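Local structure of enoyl-CoA hydratase (Bacillus halodurans, 3LKE) at residues S174-A177 against L178-G181; Q244-I247 against K248-E252; A223-E226 against L227-L231. The protein probably catalyses the addition of water across the double bond of enoyl-CoA thioesters, as hydratases of the crotonase family do. One frame throughout, in Å; residues are numbered along the deposited sequence.

Interaction 1. Residues S174-A177 against L178-G181; sequences SEEA and LRLG
E176 and R179 lie alongside each other on one side of the short helix 174-180 and show how two charges three residues apart can pair along a helix. The guanidinium takes the carboxylate side-on with two nitrogens: R179 NE reaches E176 OE1 at 3.1 Å, and R179 NH2 reaches E176 OE2 at 2.9 Å. Both N-H...O angles are 174°, nearly straight, and the oxygens lie almost in the guanidinium plane. The carboxylate itself is turned 40° from that plane, and neither bond lies in the carboxylate plane: OE1 is met from above it, OE2 on the syn side but also well out of it. E176 sets CG anti to its backbone N (chi1 179°) and then bends at chi2, which brings the carboxylate back over the following turn; R179 bends at chi3 to meet it. Replacing E176 with an alanine would probably leave the R179 guanidinium without this two-point partner and free to turn. The E176 chain also passes L180, and L180 CD1 lies 3.9 Å from E176 OE2.

A177 is buried, and L178 lies against I186 of strand 185-187. L178 N donates to S174 O at 2.8 Å, while A177 O receives a weak bond from G181 N at 3.1 Å. G181 N also bonds to L178 O. With the positive phi of G181, where a side chain would be jammed against the preceding carbonyl oxygen, these two bonds form a Schellman motif closing the helix.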
ATOM      1  N   SER A 174     -21.619   8.006   2.978  1.00 26.22           N
ATOM      2  CA  SER A 174     -20.611   8.669   2.174  1.00 29.07           C
ATOM      3  C   SER A 174     -19.440   9.120   3.050  1.00 27.40           C
ATOM      4  O   SER A 174     -18.285   9.056   2.638  1.00 25.46           O
ATOM      5  CB  SER A 174     -21.232   9.866   1.445  1.00 27.87           C
ATOM      6  OG  SER A 174     -21.870  10.734   2.370  1.00 28.74           O
ATOM      7  N   GLU A 175     -19.738   9.589   4.257  1.00 27.87           N
ATOM      8  CA  GLU A 175     -18.674  10.022   5.160  1.00 28.86           C
ATOM      9  C   GLU A 175     -17.724   8.863   5.443  1.00 27.82           C
ATOM     10  O   GLU A 175     -16.500   9.033   5.431  1.00 27.04           O
ATOM     11  CB  GLU A 175     -19.243  10.571   6.470  1.00 31.88           C
ATOM     12  CG  GLU A 175     -19.474  12.075   6.455  1.00 42.35           C
ATOM     13  CD  GLU A 175     -18.183  12.864   6.279  1.00 41.52           C
ATOM     14  OE1 GLU A 175     -17.188  12.549   6.968  1.00 49.07           O
ATOM     15  OE2 GLU A 175     -18.163  13.808   5.457  1.00 50.23           O
ATOM     16  N   GLU A 176     -18.293   7.687   5.696  1.00 27.89           N
ATOM     17  CA  GLU A 176     -17.484   6.496   5.973  1.00 28.08           C
ATOM     18  C   GLU A 176     -16.714   6.075   4.726  1.00 27.40           C
ATOM     19  O   GLU A 176     -15.536   5.705   4.809  1.00 27.69           O
ATOM     20  CB  GLU A 176     -18.348   5.338   6.494  1.00 28.54           C
ATOM     21  CG  GLU A 176     -17.576   4.031   6.777  1.00 31.32           C
ATOM     22  CD  GLU A 176     -16.621   4.121   7.966  1.00 38.08           C
ATOM     23  OE1 GLU A 176     -16.512   5.204   8.586  1.00 40.40           O
ATOM     24  OE2 GLU A 176     -15.975   3.091   8.283  1.00 40.04           O
ATOM     25  N   ALA A 177     -17.371   6.139   3.570  1.00 25.53           N
ATOM     26  CA  ALA A 177     -16.710   5.778   2.318  1.00 24.56           C
ATOM     27  C   ALA A 177     -15.530   6.709   2.061  1.00 26.41           C
ATOM     28  O   ALA A 177     -14.465   6.280   1.610  1.00 25.23           O
ATOM     29  CB  ALA A 177     -17.703   5.794   1.142  1.00 24.54           C
ATOM     30  N   LEU A 178     -15.717   7.991   2.366  1.00 25.90           N
ATOM     31  CA  LEU A 178     -14.643   8.974   2.254  1.00 27.13           C
ATOM     32  C   LEU A 178     -13.471   8.669   3.196  1.00 27.22           C
ATOM     33  O   LEU A 178     -12.308   8.705   2.788  1.00 25.05           O
ATOM     34  CB  LEU A 178     -15.189  10.373   2.543  1.00 25.81           C
ATOM     35  CG  LEU A 178     -14.204  11.532   2.422  1.00 29.21           C
ATOM     36  CD1 LEU A 178     -13.728  11.654   0.984  1.00 27.25           C
ATOM     37  CD2 LEU A 178     -14.864  12.830   2.895  1.00 31.21           C
ATOM     38  N   ARG A 179     -13.779   8.383   4.460  1.00 24.00           N
ATOM     39  CA  ARG A 179     -12.746   8.122   5.456  1.00 28.49           C
ATOM     40  C   ARG A 179     -11.904   6.935   5.019  1.00 28.24           C
ATOM     41  O   ARG A 179     -10.683   6.921   5.192  1.00 28.63           O
ATOM     42  CB  ARG A 179     -13.380   7.828   6.813  1.00 27.46           C
ATOM     43  CG  ARG A 179     -12.367   7.694   7.952  1.00 33.70           C
ATOM     44  CD  ARG A 179     -13.044   7.218   9.220  1.00 33.98           C
ATOM     45  NE  ARG A 179     -13.504   5.838   9.088  1.00 36.24           N
ATOM     46  CZ  ARG A 179     -12.719   4.777   9.240  1.00 40.62           C
ATOM     47  NH1 ARG A 179     -11.434   4.940   9.531  1.00 37.92           N
ATOM     48  NH2 ARG A 179     -13.215   3.555   9.100  1.00 39.22           N
ATOM     49  N   LEU A 180     -12.565   5.940   4.435  1.00 27.99           N
ATOM     50  CA  LEU A 180     -11.874   4.722   4.004  1.00 28.82           C
ATOM     51  C   LEU A 180     -11.032   4.934   2.744  1.00 26.36           C
ATOM     52  O   LEU A 180     -10.091   4.188   2.484  1.00 27.50           O
ATOM     53  CB  LEU A 180     -12.878   3.596   3.767  1.00 27.27           C
ATOM     54  CG  LEU A 180     -13.575   3.097   5.033  1.00 26.50           C
ATOM     55  CD1 LEU A 180     -14.680   2.124   4.684  1.00 29.42           C
ATOM     56  CD2 LEU A 180     -12.570   2.461   5.976  1.00 34.54           C
ATOM     57  N   GLY A 181     -11.370   5.953   1.968  1.00 24.56           N
ATOM     58  CA  GLY A 181     -10.722   6.172   0.690  1.00 25.95           C
ATOM     59  C   GLY A 181     -11.440   5.534  -0.490  1.00 25.32           C
ATOM     60  O   GLY A 181     -10.938   5.584  -1.618  1.00 23.02           O
TER

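Interaction 2. Residues Q244-I247 against K248-E252; sequences QTEI and KKRLE
E246 and R250 form the charged part of this contact, an i to i+4 salt bridge between consecutive turns. R250 NE points at E246 OE2 over 2.7 Å, using the anti lone pair of that oxygen, with an N-H...O angle of 153°. The acceptor sits somewhat out of the guanidinium plane, and the two flat groups are turned 63° apart; the bond to E246 is made by NE. The E246 chain doubles back at chi2, whereas the R250 chain is extended from CG to NE and crosses it. The far nitrogens of R250 look elsewhere: NH1 bonds to K140 O and to E206 O of the second subunit, while NH2 makes a weak bond to G207 O of that subunit.

The main-chain bonds are those of an alpha helix: K249 N to T245 O, R250 N to E246 O, and L251 N to I247 O, the last at 2.9 Å. This is helix 245-253, near the C-terminal end of a crotonase-family chain, with one side at a subunit interface where Y208 of the second subunit packs on E246, I247 and R250.

The apolar part pairs I247 with L251, which run side by side with I247 CG2 and L251 CD1 3.9 Å apart. L251 continues onto L71 and A75 of helix 68-76, and I247 touches I143.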
ATOM      1  N   GLN A 244     -22.904 -24.798  -4.829  1.00 33.70           N
ATOM      2  CA  GLN A 244     -23.149 -25.316  -3.487  1.00 34.75           C
ATOM      3  C   GLN A 244     -24.546 -24.905  -3.023  1.00 39.06           C
ATOM      4  O   GLN A 244     -24.950 -23.759  -3.196  1.00 37.19           O
ATOM      5  CB  GLN A 244     -22.054 -24.831  -2.520  1.00 34.24           C
ATOM      6  CG  GLN A 244     -20.659 -25.311  -2.928  1.00 35.17           C
ATOM      7  CD  GLN A 244     -19.512 -24.709  -2.114  1.00 34.50           C
ATOM      8  OE1 GLN A 244     -19.581 -24.583  -0.886  1.00 36.35           O
ATOM      9  NE2 GLN A 244     -18.436 -24.353  -2.804  1.00 33.56           N
ATOM     10  N   THR A 245     -25.286 -25.844  -2.447  1.00 37.54           N
ATOM     11  CA  THR A 245     -26.681 -25.593  -2.090  1.00 39.08           C
ATOM     12  C   THR A 245     -26.878 -24.459  -1.080  1.00 36.67           C
ATOM     13  O   THR A 245     -27.944 -23.845  -1.039  1.00 35.12           O
ATOM     14  CB  THR A 245     -27.373 -26.868  -1.554  1.00 42.59           C
ATOM     15  OG1 THR A 245     -26.769 -27.265  -0.320  1.00 46.68           O
ATOM     16  CG2 THR A 245     -27.257 -27.993  -2.563  1.00 42.73           C
ATOM     17  N   GLU A 246     -25.856 -24.179  -0.277  1.00 34.47           N
ATOM     18  CA  GLU A 246     -25.952 -23.121   0.728  1.00 33.32           C
ATOM     19  C   GLU A 246     -26.224 -21.750   0.096  1.00 33.94           C
ATOM     20  O   GLU A 246     -26.936 -20.922   0.668  1.00 33.92           O
ATOM     21  CB  GLU A 246     -24.675 -23.056   1.572  1.00 33.54           C
ATOM     22  CG  GLU A 246     -24.676 -21.956   2.626  1.00 35.39           C
ATOM     23  CD  GLU A 246     -25.651 -22.224   3.762  1.00 37.41           C
ATOM     24  OE1 GLU A 246     -26.089 -23.382   3.915  1.00 39.22           O
ATOM     25  OE2 GLU A 246     -25.972 -21.278   4.508  1.00 36.69           O
ATOM     26  N   ILE A 247     -25.638 -21.518  -1.075  1.00 32.22           N
ATOM     27  CA  ILE A 247     -25.754 -20.230  -1.752  1.00 32.33           C
ATOM     28  C   ILE A 247     -27.184 -20.049  -2.266  1.00 33.33           C
ATOM     29  O   ILE A 247     -27.794 -18.992  -2.083  1.00 33.39           O
ATOM     30  CB  ILE A 247     -24.731 -20.102  -2.907  1.00 32.66           C
ATOM     31  CG1 ILE A 247     -23.335 -19.714  -2.380  1.00 26.79           C
ATOM     32  CG2 ILE A 247     -25.174 -19.047  -3.903  1.00 29.57           C
ATOM     33  CD1 ILE A 247     -22.735 -20.653  -1.348  1.00 29.68           C
ATOM     34  N   LYS A 248     -27.726 -21.088  -2.895  1.00 32.97           N
ATOM     35  CA  LYS A 248     -29.125 -21.043  -3.333  1.00 37.26           C
ATOM     36  C   LYS A 248     -30.024 -20.782  -2.127  1.00 36.77           C
ATOM     37  O   LYS A 248     -30.894 -19.913  -2.164  1.00 40.06           O
ATOM     38  CB  LYS A 248     -29.515 -22.361  -4.011  1.00 34.94           C
ATOM     39  CG  LYS A 248     -30.955 -22.434  -4.503  1.00 42.93           C
ATOM     40  CD  LYS A 248     -31.210 -23.787  -5.165  1.00 39.47           C
ATOM     41  CE  LYS A 248     -32.633 -23.917  -5.680  1.00 48.10           C
ATOM     42  NZ  LYS A 248     -32.913 -22.969  -6.793  1.00 49.65           N
ATOM     43  N   LYS A 249     -29.798 -21.533  -1.054  1.00 34.58           N
ATOM     44  CA  LYS A 249     -30.587 -21.389   0.164  1.00 35.40           C
ATOM     45  C   LYS A 249     -30.512 -19.963   0.694  1.00 40.20           C
ATOM     46  O   LYS A 249     -31.528 -19.382   1.083  1.00 40.98           O
ATOM     47  CB  LYS A 249     -30.113 -22.378   1.233  1.00 40.82           C
ATOM     48  CG  LYS A 249     -30.897 -22.318   2.530  1.00 42.78           C
ATOM     49  CD  LYS A 249     -30.195 -23.092   3.632  1.00 46.64           C
ATOM     50  CE  LYS A 249     -31.116 -23.304   4.824  1.00 52.52           C
ATOM     51  NZ  LYS A 249     -31.805 -22.048   5.223  1.00 57.22           N
ATOM     52  N   ARG A 250     -29.309 -19.395   0.704  1.00 34.05           N
ATOM     53  CA  ARG A 250     -29.121 -18.059   1.252  1.00 36.06           C
ATOM     54  C   ARG A 250     -29.794 -17.003   0.384  1.00 39.76           C
ATOM     55  O   ARG A 250     -30.508 -16.139   0.889  1.00 40.04           O
ATOM     56  CB  ARG A 250     -27.631 -17.745   1.439  1.00 33.15           C
ATOM     57  CG  ARG A 250     -27.059 -18.342   2.711  1.00 36.43           C
ATOM     58  CD  ARG A 250     -25.545 -18.136   2.846  1.00 34.35           C
ATOM     59  NE  ARG A 250     -25.047 -18.827   4.034  1.00 33.02           N
ATOM     60  CZ  ARG A 250     -24.466 -18.237   5.076  1.00 31.24           C
ATOM     61  NH1 ARG A 250     -24.263 -16.929   5.096  1.00 32.18           N
ATOM     62  NH2 ARG A 250     -24.075 -18.973   6.104  1.00 31.38           N
ATOM     63  N   LEU A 251     -29.563 -17.079  -0.921  1.00 34.92           N
ATOM     64  CA  LEU A 251     -30.184 -16.147  -1.850  1.00 39.01           C
ATOM     65  C   LEU A 251     -31.703 -16.255  -1.774  1.00 44.13           C
ATOM     66  O   LEU A 251     -32.411 -15.251  -1.875  1.00 46.43           O
ATOM     67  CB  LEU A 251     -29.710 -16.414  -3.279  1.00 32.23           C
ATOM     68  CG  LEU A 251     -28.250 -16.086  -3.580  1.00 33.53           C
ATOM     69  CD1 LEU A 251     -27.903 -16.467  -5.005  1.00 33.21           C
ATOM     70  CD2 LEU A 251     -27.961 -14.602  -3.323  1.00 35.86           C
ATOM     71  N   GLU A 252     -32.196 -17.477  -1.593  1.00 40.01           N
ATOM     72  CA  GLU A 252     -33.634 -17.725  -1.524  1.00 45.38           C
ATOM     73  C   GLU A 252     -34.259 -17.016  -0.335  1.00 49.11           C
ATOM     74  O   GLU A 252     -35.391 -16.538  -0.414  1.00 52.30           O
ATOM     75  CB  GLU A 252     -33.930 -19.229  -1.454  1.00 45.41           C
ATOM     76  CG  GLU A 252     -34.138 -19.884  -2.802  1.00 44.65           C
ATOM     77  CD  GLU A 252     -34.136 -21.400  -2.723  1.00 49.80           C
ATOM     78  OE1 GLU A 252     -33.711 -21.943  -1.676  1.00 51.59           O
ATOM     79  OE2 GLU A 252     -34.552 -22.049  -3.708  1.00 50.44           O
TER

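Interaction 3. Residues A223-E226 against L227-L231; sequences AAEE and LKQQL
E225 serves two partners on the next turn, one for each carboxylate oxygen. Q229 NE2 donates to E225 OE2 at 3.0 Å, nearly straight at 168°; the acceptor lies in the amide plane and is approached at its anti lone pair, with carboxylate and amide turned 56° from one another. The other oxygen, E225 OE1, forms a salt bridge with K228 NZ at 3.5 Å, and K228 CE is slightly nearer, at 3.4 Å. The geometry depends on E225 folding at chi2 (57°), while K228 bends at chi3 and passes across the E225 side chain.

Beneath these groups runs the main-chain ladder of the alpha helix, with L227 N bound to A223 O at 2.8 Å, and Q229 N to E225 O at 3.0 Å. Helix 223-241 is amphipathic here, with K228 exposed on the E225 side and L227 buried against helices 149-157 and 81-98. L227 packs on Y151 and F152 of the first and on L95 and F98 of the second. Q230 bonds through NE2 to S150 OG, and its side chain also packs on L218 of the second subunit.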
ATOM      1  N   ALA A 223      -0.113  -3.492 -13.042  1.00 27.52           N
ATOM      2  CA  ALA A 223      -1.365  -3.718 -12.330  1.00 25.89           C
ATOM      3  C   ALA A 223      -2.484  -4.255 -13.223  1.00 27.42           C
ATOM      4  O   ALA A 223      -3.289  -5.072 -12.790  1.00 27.85           O
ATOM      5  CB  ALA A 223      -1.808  -2.445 -11.612  1.00 24.12           C
ATOM      6  N   ALA A 224      -2.537  -3.811 -14.472  1.00 27.41           N
ATOM      7  CA  ALA A 224      -3.622  -4.259 -15.339  1.00 29.16           C
ATOM      8  C   ALA A 224      -3.572  -5.772 -15.551  1.00 27.91           C
ATOM      9  O   ALA A 224      -4.608  -6.437 -15.593  1.00 28.18           O
ATOM     10  CB  ALA A 224      -3.592  -3.519 -16.668  1.00 29.49           C
ATOM     11  N   GLU A 225      -2.366  -6.320 -15.684  1.00 30.32           N
ATOM     12  CA  GLU A 225      -2.220  -7.760 -15.875  1.00 30.48           C
ATOM     13  C   GLU A 225      -2.626  -8.501 -14.607  1.00 31.19           C
ATOM     14  O   GLU A 225      -3.292  -9.542 -14.655  1.00 30.14           O
ATOM     15  CB  GLU A 225      -0.781  -8.113 -16.256  1.00 38.60           C
ATOM     16  CG  GLU A 225      -0.546  -9.601 -16.425  1.00 40.03           C
ATOM     17  CD  GLU A 225      -1.465 -10.216 -17.465  1.00 43.06           C
ATOM     18  OE1 GLU A 225      -1.675  -9.578 -18.523  1.00 46.31           O
ATOM     19  OE2 GLU A 225      -1.971 -11.336 -17.224  1.00 42.20           O
ATOM     20  N   GLU A 226      -2.227  -7.949 -13.467  1.00 26.27           N
ATOM     21  CA  GLU A 226      -2.588  -8.512 -12.180  1.00 26.05           C
ATOM     22  C   GLU A 226      -4.093  -8.496 -11.942  1.00 25.29           C
ATOM     23  O   GLU A 226      -4.647  -9.452 -11.403  1.00 27.80           O
ATOM     24  CB  GLU A 226      -1.857  -7.768 -11.064  1.00 26.23           C
ATOM     25  CG  GLU A 226      -0.359  -7.865 -11.209  1.00 33.86           C
ATOM     26  CD  GLU A 226       0.104  -9.297 -11.400  1.00 43.54           C
ATOM     27  OE1 GLU A 226      -0.121 -10.126 -10.488  1.00 43.46           O
ATOM     28  OE2 GLU A 226       0.690  -9.595 -12.467  1.00 49.20           O
ATOM     29  N   LEU A 227      -4.742  -7.400 -12.322  1.00 24.69           N
ATOM     30  CA  LEU A 227      -6.192  -7.291 -12.193  1.00 25.08           C
ATOM     31  C   LEU A 227      -6.857  -8.335 -13.091  1.00 24.66           C
ATOM     32  O   LEU A 227      -7.802  -9.033 -12.691  1.00 22.31           O
ATOM     33  CB  LEU A 227      -6.659  -5.876 -12.573  1.00 22.27           C
ATOM     34  CG  LEU A 227      -8.175  -5.669 -12.677  1.00 23.02           C
ATOM     35  CD1 LEU A 227      -8.878  -6.132 -11.385  1.00 24.59           C
ATOM     36  CD2 LEU A 227      -8.479  -4.212 -12.988  1.00 23.58           C
ATOM     37  N   LYS A 228      -6.360  -8.440 -14.317  1.00 26.60           N
ATOM     38  CA  LYS A 228      -6.955  -9.371 -15.263  1.00 28.35           C
ATOM     39  C   LYS A 228      -6.926 -10.776 -14.685  1.00 28.24           C
ATOM     40  O   LYS A 228      -7.937 -11.493 -14.711  1.00 26.96           O
ATOM     41  CB  LYS A 228      -6.244  -9.329 -16.615  1.00 28.64           C
ATOM     42  CG  LYS A 228      -6.758 -10.394 -17.590  1.00 33.78           C
ATOM     43  CD  LYS A 228      -6.222 -10.191 -19.004  1.00 38.84           C
ATOM     44  CE  LYS A 228      -4.790 -10.681 -19.147  1.00 46.88           C
ATOM     45  NZ  LYS A 228      -4.352 -10.671 -20.577  1.00 51.25           N
ATOM     46  N   GLN A 229      -5.774 -11.168 -14.152  1.00 27.62           N
ATOM     47  CA  GLN A 229      -5.648 -12.488 -13.555  1.00 30.51           C
ATOM     48  C   GLN A 229      -6.548 -12.659 -12.337  1.00 28.24           C
ATOM     49  O   GLN A 229      -7.106 -13.731 -12.117  1.00 27.70           O
ATOM     50  CB  GLN A 229      -4.201 -12.787 -13.188  1.00 30.79           C
ATOM     51  CG  GLN A 229      -3.256 -12.790 -14.364  1.00 33.42           C
ATOM     52  CD  GLN A 229      -1.836 -13.098 -13.946  1.00 41.09           C
ATOM     53  OE1 GLN A 229      -1.605 -13.671 -12.876  1.00 43.58           O
ATOM     54  NE2 GLN A 229      -0.873 -12.716 -14.780  1.00 38.97           N
ATOM     55  N   GLN A 230      -6.691 -11.605 -11.545  1.00 25.56           N
ATOM     56  CA  GLN A 230      -7.511 -11.700 -10.350  1.00 23.44           C
ATOM     57  C   GLN A 230      -8.995 -11.852 -10.731  1.00 24.79           C
ATOM     58  O   GLN A 230      -9.739 -12.582 -10.083  1.00 24.92           O
ATOM     59  CB  GLN A 230      -7.299 -10.481  -9.445  1.00 25.62           C
ATOM     60  CG  GLN A 230      -8.001 -10.609  -8.111  1.00 27.45           C
ATOM     61  CD  GLN A 230      -7.079 -10.394  -6.931  1.00 30.01           C
ATOM     62  OE1 GLN A 230      -5.855 -10.386  -7.073  1.00 34.68           O
ATOM     63  NE2 GLN A 230      -7.661 -10.214  -5.756  1.00 29.07           N
ATOM     64  N   LEU A 231      -9.416 -11.155 -11.780  1.00 24.36           N
ATOM     65  CA  LEU A 231     -10.805 -11.249 -12.243  1.00 25.89           C
ATOM     66  C   LEU A 231     -11.112 -12.695 -12.642  1.00 25.62           C
ATOM     67  O   LEU A 231     -12.198 -13.221 -12.377  1.00 25.63           O
ATOM     68  CB  LEU A 231     -11.042 -10.301 -13.415  1.00 25.34           C
ATOM     69  CG  LEU A 231     -11.053  -8.820 -13.009  1.00 25.37           C
ATOM     70  CD1 LEU A 231     -11.032  -7.868 -14.203  1.00 26.09           C
ATOM     71  CD2 LEU A 231     -12.280  -8.559 -12.144  1.00 25.96           C
TER

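In the fold
All three interactions are local, each within one helix, and they lie well apart in the fold. The centres of interactions 1 and 3 are 25 Å apart, those of 2 and 3 are 29 Å apart, and those of 1 and 2 are 31 Å apart; the nearest atoms of any pair are at least about 15 Å apart. Interaction 1 abuts strand 185-187, one of the two outermost strands of the six-stranded sheet within this chain. Interactions 3 and 2 follow on successive helices, 223-241 and 245-253, and both reach the second subunit, whereas no other subunit touches interaction 1.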